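Local atomic coordinates of nicotinate phosphoribosyltransferase (Saccharomyces cerevisiae, PDB entry 1VLP), a protein that catalyses the first step of NAD synthesis from nicotinic acid, the ATP-dependent formation of nicotinate ribonucleotide from nicotinate and phosphoribosyl diphosphate. Residues Thr30-Phe39 with Asp266-Ala274. Numbering follows the deposited sequence. Where two conformers were deposited one is given.
Sequences TMHAAVFTNF and DCWINTFGA
Two helices of this type II phosphoribosyltransferase, 26-38 and 260-272, cross nearly at right angles (segments 30-38 and 266-272: 96°, axes 10.1 Å apart), and Asn-38, in the last turn of the first, bonds Thr-271 of the second. Asn-38 ND2 donates to Thr-271 OG1 over 2.8 Å, almost straight and within the amide plane. The same nitrogen donates to Ala-34 O, and Thr-271 OG1 in turn donates to Cys-267 O at 2.7 Å, so consecutive hydrogen bonds tie one helix backbone to the other and fix the amide's rotation. A leucine in place of Asn-38 would probably leave Thr-271 OG1 without its donor and the helices without this link. Beside these bonds, the methyl CG2 of Thr-271 meets the side chain of Thr-37 tip to tip. Helix 26-38 falls in the N-terminal family region and helix 260-272 in the region related to TIM barrels, so the contact joins the two. Deeper in, a chi1 of -167° swings the indole of Trp-268 away from its backbone N and brings its benzo part to helix 26-38: CZ3 lies 3.7 Å from Ala-34 CB, while Thr-30 OG1 sits at the ring edge. In one of two conformers, the selenium of Met-31 (selenomethionine) lies obliquely beside the indole. Phe-272 enters edge-on, its CZ 3.3 Å from Thr-30 O and its CE1 4.0 Å from Ala-33 CB; Thr-271 CG2 lies over the centre of one face of its ring. This buried end approaches the probable nicotinate pocket, with Tyr-27 about 4 Å from Thr-30 between side chains.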
ATOM      1  N   THR A  30      -4.055  -5.054  -8.939  1.00  3.90           N
ATOM      2  CA  THR A  30      -3.293  -6.263  -9.350  1.00  6.59           C
ATOM      3  C   THR A  30      -3.580  -7.429  -8.385  1.00  2.00           C
ATOM      4  O   THR A  30      -3.823  -8.552  -8.861  1.00  3.46           O
ATOM      5  CB  THR A  30      -1.797  -5.991  -9.513  1.00  7.03           C
ATOM      6  OG1 THR A  30      -1.267  -5.397  -8.330  1.00  7.36           O
ATOM      7  CG2 THR A  30      -1.568  -5.061 -10.696  1.00  9.93           C
HETATM    8  N   MSE A  31      -3.633  -7.192  -7.074  0.50  2.00           N
HETATM    9  CA  MSE A  31      -4.092  -8.215  -6.159  0.50  2.00           C
HETATM   10  C   MSE A  31      -5.481  -8.723  -6.459  0.50  2.00           C
HETATM   11  O   MSE A  31      -5.727  -9.902  -6.444  0.50  2.00           O
HETATM   12  CB  MSE A  31      -4.137  -7.651  -4.726  0.50  5.43           C
HETATM   13  CG  MSE A  31      -2.833  -7.558  -4.001  0.50 10.88           C
HETATM   14 SE   MSE A  31      -2.227  -9.396  -3.596  0.50 15.53          SE
HETATM   15  CE  MSE A  31      -3.550  -9.953  -2.492  0.50  8.51           C
ATOM     16  N   HIS A  32      -6.381  -7.793  -6.763  1.00  3.28           N
ATOM     17  CA  HIS A  32      -7.757  -8.156  -7.110  1.00  3.00           C
ATOM     18  C   HIS A  32      -7.762  -9.140  -8.304  1.00  2.28           C
ATOM     19  O   HIS A  32      -8.444 -10.151  -8.322  1.00  2.33           O
ATOM     20  CB  HIS A  32      -8.552  -6.884  -7.444  1.00  2.10           C
ATOM     21  CG  HIS A  32     -10.026  -7.121  -7.568  1.00  4.34           C
ATOM     22  ND1 HIS A  32     -10.851  -6.292  -8.317  1.00  2.84           N
ATOM     23  CD2 HIS A  32     -10.833  -8.082  -7.037  1.00  3.45           C
ATOM     24  CE1 HIS A  32     -12.102  -6.731  -8.215  1.00  8.65           C
ATOM     25  NE2 HIS A  32     -12.112  -7.834  -7.479  1.00  4.55           N
ATOM     26  N   ALA A  33      -6.998  -8.791  -9.339  1.00  2.90           N
ATOM     27  CA  ALA A  33      -6.837  -9.672 -10.517  1.00  2.52           C
ATOM     28  C   ALA A  33      -6.229 -10.999 -10.131  1.00  2.69           C
ATOM     29  O   ALA A  33      -6.703 -12.043 -10.566  1.00  2.00           O
ATOM     30  CB  ALA A  33      -6.013  -9.009 -11.567  1.00  2.52           C
ATOM     31  N   ALA A  34      -5.222 -10.965  -9.258  1.00  4.06           N
ATOM     32  CA  ALA A  34      -4.557 -12.221  -8.853  1.00  5.02           C
ATOM     33  C   ALA A  34      -5.516 -13.122  -8.046  1.00  3.34           C
ATOM     34  O   ALA A  34      -5.564 -14.339  -8.234  1.00  2.82           O
ATOM     35  CB  ALA A  34      -3.271 -11.911  -8.051  1.00  5.22           C
ATOM     36  N   VAL A  35      -6.307 -12.510  -7.149  1.00  3.63           N
ATOM     37  CA  VAL A  35      -7.199 -13.240  -6.268  1.00  3.23           C
ATOM     38  C   VAL A  35      -8.363 -13.788  -7.060  1.00  4.36           C
ATOM     39  O   VAL A  35      -8.773 -14.937  -6.854  1.00  3.26           O
ATOM     40  CB  VAL A  35      -7.659 -12.323  -5.147  1.00  5.54           C
ATOM     41  CG1 VAL A  35      -8.801 -12.875  -4.409  1.00  9.05           C
ATOM     42  CG2 VAL A  35      -6.451 -12.040  -4.210  1.00  4.48           C
ATOM     43  N   PHE A  36      -8.895 -12.951  -7.944  1.00  4.40           N
ATOM     44  CA  PHE A  36      -9.981 -13.356  -8.836  1.00  4.96           C
ATOM     45  C   PHE A  36      -9.557 -14.557  -9.687  1.00  3.86           C
ATOM     46  O   PHE A  36     -10.343 -15.481  -9.853  1.00  3.32           O
ATOM     47  CB  PHE A  36     -10.417 -12.185  -9.750  1.00  5.71           C
ATOM     48  CG  PHE A  36     -11.305 -12.623 -10.902  1.00  7.94           C
ATOM     49  CD1 PHE A  36     -12.610 -12.986 -10.676  1.00 14.76           C
ATOM     50  CD2 PHE A  36     -10.780 -12.736 -12.203  1.00  9.53           C
ATOM     51  CE1 PHE A  36     -13.434 -13.397 -11.737  1.00  8.59           C
ATOM     52  CE2 PHE A  36     -11.606 -13.160 -13.266  1.00  6.52           C
ATOM     53  CZ  PHE A  36     -12.911 -13.485 -13.014  1.00  8.80           C
ATOM     54  N   THR A  37      -8.343 -14.507 -10.221  1.00  4.90           N
ATOM     55  CA  THR A  37      -7.823 -15.499 -11.147  1.00  5.89           C
ATOM     56  C   THR A  37      -7.601 -16.867 -10.449  1.00  5.12           C
ATOM     57  O   THR A  37      -7.965 -17.925 -10.986  1.00  3.60           O
ATOM     58  CB  THR A  37      -6.555 -14.969 -11.887  1.00  5.33           C
ATOM     59  OG1 THR A  37      -6.892 -13.807 -12.719  1.00  6.23           O
ATOM     60  CG2 THR A  37      -5.944 -16.028 -12.799  1.00  9.44           C
ATOM     61  N   ASN A  38      -7.013 -16.838  -9.250  1.00  2.93           N
ATOM     62  CA  ASN A  38      -6.465 -17.998  -8.584  1.00  3.82           C
ATOM     63  C   ASN A  38      -7.283 -18.501  -7.408  1.00  2.80           C
ATOM     64  O   ASN A  38      -7.394 -19.703  -7.182  1.00  2.00           O
ATOM     65  CB  ASN A  38      -5.045 -17.661  -8.111  1.00  3.22           C
ATOM     66  CG  ASN A  38      -4.103 -17.422  -9.259  1.00  5.77           C
ATOM     67  OD1 ASN A  38      -3.701 -18.378  -9.939  1.00  8.44           O
ATOM     68  ND2 ASN A  38      -3.721 -16.173  -9.490  1.00  2.29           N
ATOM     69  N   PHE A  39      -7.889 -17.577  -6.668  1.00  2.00           N
ATOM     70  CA  PHE A  39      -8.591 -17.906  -5.430  1.00  4.06           C
ATOM     71  C   PHE A  39      -9.982 -17.240  -5.295  1.00  6.47           C
ATOM     72  O   PHE A  39     -10.303 -16.669  -4.272  1.00  9.49           O
ATOM     73  CB  PHE A  39      -7.695 -17.524  -4.241  1.00  4.04           C
ATOM     74  CG  PHE A  39      -6.316 -18.142  -4.301  1.00  2.00           C
ATOM     75  CD1 PHE A  39      -6.141 -19.518  -4.186  1.00  2.00           C
ATOM     76  CD2 PHE A  39      -5.185 -17.363  -4.474  1.00  3.44           C
ATOM     77  CE1 PHE A  39      -4.895 -20.087  -4.231  1.00  3.73           C
ATOM     78  CE2 PHE A  39      -3.941 -17.932  -4.521  1.00  6.35           C
ATOM     79  CZ  PHE A  39      -3.791 -19.291  -4.399  1.00  8.44           C
ATOM     80  N   ASP A 266       5.084 -18.376  -8.056  1.00  5.99           N
ATOM     81  CA  ASP A 266       4.557 -19.128  -9.172  1.00  6.52           C
ATOM     82  C   ASP A 266       3.214 -18.612  -9.583  1.00  7.21           C
ATOM     83  O   ASP A 266       2.938 -18.435 -10.788  1.00 10.05           O
ATOM     84  CB  ASP A 266       4.422 -20.592  -8.808  1.00  8.19           C
ATOM     85  CG  ASP A 266       5.713 -21.339  -8.920  1.00 13.68           C
ATOM     86  OD1 ASP A 266       6.532 -20.994  -9.770  1.00 13.97           O
ATOM     87  OD2 ASP A 266       5.874 -22.328  -8.194  1.00  8.60           O
ATOM     88  N   CYS A 267       2.330 -18.437  -8.620  0.50  2.00           N
ATOM     89  CA  CYS A 267       1.026 -18.024  -8.940  0.50  2.50           C
ATOM     90  C   CYS A 267       1.019 -16.635  -9.557  0.50  5.51           C
ATOM     91  O   CYS A 267       0.281 -16.353 -10.496  0.50  3.27           O
ATOM     92  CB  CYS A 267       0.152 -17.977  -7.696  0.50  7.24           C
ATOM     93  SG  CYS A 267      -0.535 -19.510  -7.206  0.50  5.67           S
ATOM     94  N   TRP A 268       1.846 -15.747  -9.007  1.00  6.03           N
ATOM     95  CA  TRP A 268       1.904 -14.375  -9.499  1.00  6.07           C
ATOM     96  C   TRP A 268       2.368 -14.414 -10.953  1.00  4.28           C
ATOM     97  O   TRP A 268       1.774 -13.799 -11.819  1.00  6.26           O
ATOM     98  CB  TRP A 268       2.844 -13.531  -8.616  1.00  8.14           C
ATOM     99  CG  TRP A 268       2.759 -12.037  -8.826  1.00  8.72           C
ATOM    100  CD1 TRP A 268       3.623 -11.251  -9.506  1.00  5.42           C
ATOM    101  CD2 TRP A 268       1.762 -11.149  -8.282  1.00  8.66           C
ATOM    102  NE1 TRP A 268       3.256  -9.932  -9.415  1.00 10.72           N
ATOM    103  CE2 TRP A 268       2.100  -9.841  -8.697  1.00  9.22           C
ATOM    104  CE3 TRP A 268       0.611 -11.338  -7.507  1.00  4.45           C
ATOM    105  CZ2 TRP A 268       1.351  -8.724  -8.335  1.00 10.89           C
ATOM    106  CZ3 TRP A 268      -0.149 -10.214  -7.158  1.00  5.33           C
ATOM    107  CH2 TRP A 268       0.230  -8.937  -7.578  1.00 10.46           C
ATOM    108  N   ILE A 269       3.415 -15.182 -11.216  1.00  8.30           N
ATOM    109  CA  ILE A 269       4.035 -15.231 -12.543  1.00  8.77           C
ATOM    110  C   ILE A 269       3.091 -15.875 -13.565  1.00 11.36           C
ATOM    111  O   ILE A 269       2.976 -15.403 -14.696  1.00 11.05           O
ATOM    112  CB  ILE A 269       5.380 -15.987 -12.491  1.00  8.88           C
ATOM    113  CG1 ILE A 269       6.446 -15.104 -11.867  1.00  8.70           C
ATOM    114  CG2 ILE A 269       5.881 -16.362 -13.893  1.00 14.55           C
ATOM    115  CD1 ILE A 269       7.678 -15.848 -11.405  1.00 11.32           C
ATOM    116  N   ASN A 270       2.446 -16.962 -13.161  1.00 12.43           N
ATOM    117  CA  ASN A 270       1.490 -17.648 -14.007  1.00 16.50           C
ATOM    118  C   ASN A 270       0.291 -16.741 -14.327  1.00 15.10           C
ATOM    119  O   ASN A 270      -0.260 -16.835 -15.426  1.00 16.47           O
ATOM    120  CB  ASN A 270       1.106 -19.015 -13.402  1.00 14.78           C
ATOM    121  CG  ASN A 270       2.290 -20.019 -13.365  1.00 16.66           C
ATOM    122  OD1 ASN A 270       3.266 -19.922 -14.121  1.00 24.82           O
ATOM    123  ND2 ASN A 270       2.194 -20.985 -12.466  1.00 22.09           N
ATOM    124  N   THR A 271      -0.050 -15.800 -13.445  1.00 12.71           N
ATOM    125  CA  THR A 271      -1.133 -14.851 -13.697  1.00 11.50           C
ATOM    126  C   THR A 271      -0.808 -13.677 -14.643  1.00 12.33           C
ATOM    127  O   THR A 271      -1.582 -13.350 -15.543  1.00 12.41           O
ATOM    128  CB  THR A 271      -1.672 -14.281 -12.372  1.00 14.87           C
ATOM    129  OG1 THR A 271      -2.042 -15.387 -11.543  1.00 15.48           O
ATOM    130  CG2 THR A 271      -2.883 -13.350 -12.589  1.00 13.82           C
ATOM    131  N   PHE A 272       0.331 -13.041 -14.443  1.00  6.01           N
ATOM    132  CA  PHE A 272       0.645 -11.824 -15.169  1.00  4.27           C
ATOM    133  C   PHE A 272       1.728 -11.978 -16.225  1.00  6.52           C
ATOM    134  O   PHE A 272       1.926 -11.072 -17.039  1.00  7.21           O
ATOM    135  CB  PHE A 272       1.077 -10.769 -14.178  1.00  3.17           C
ATOM    136  CG  PHE A 272      -0.019 -10.397 -13.201  1.00  4.98           C
ATOM    137  CD1 PHE A 272      -1.280 -10.001 -13.663  1.00  4.87           C
ATOM    138  CD2 PHE A 272       0.197 -10.464 -11.821  1.00  4.52           C
ATOM    139  CE1 PHE A 272      -2.295  -9.643 -12.749  1.00 13.98           C
ATOM    140  CE2 PHE A 272      -0.808 -10.129 -10.914  1.00  7.22           C
ATOM    141  CZ  PHE A 272      -2.056  -9.702 -11.381  1.00  8.03           C
ATOM    142  N   GLY A 273       2.455 -13.076 -16.175  1.00  7.24           N
ATOM    143  CA  GLY A 273       3.575 -13.287 -17.063  1.00  8.41           C
ATOM    144  C   GLY A 273       4.867 -12.937 -16.360  1.00  7.77           C
ATOM    145  O   GLY A 273       4.929 -11.967 -15.581  1.00  7.86           O
ATOM    146  N   ALA A 274       5.902 -13.737 -16.632  1.00  3.04           N
ATOM    147  CA  ALA A 274       7.213 -13.565 -15.989  1.00  4.56           C
ATOM    148  C   ALA A 274       7.735 -12.165 -16.184  1.00  6.87           C
ATOM    149  O   ALA A 274       8.243 -11.546 -15.247  1.00  6.86           O
ATOM    150  CB  ALA A 274       8.208 -14.551 -16.527  1.00  9.84           C
TER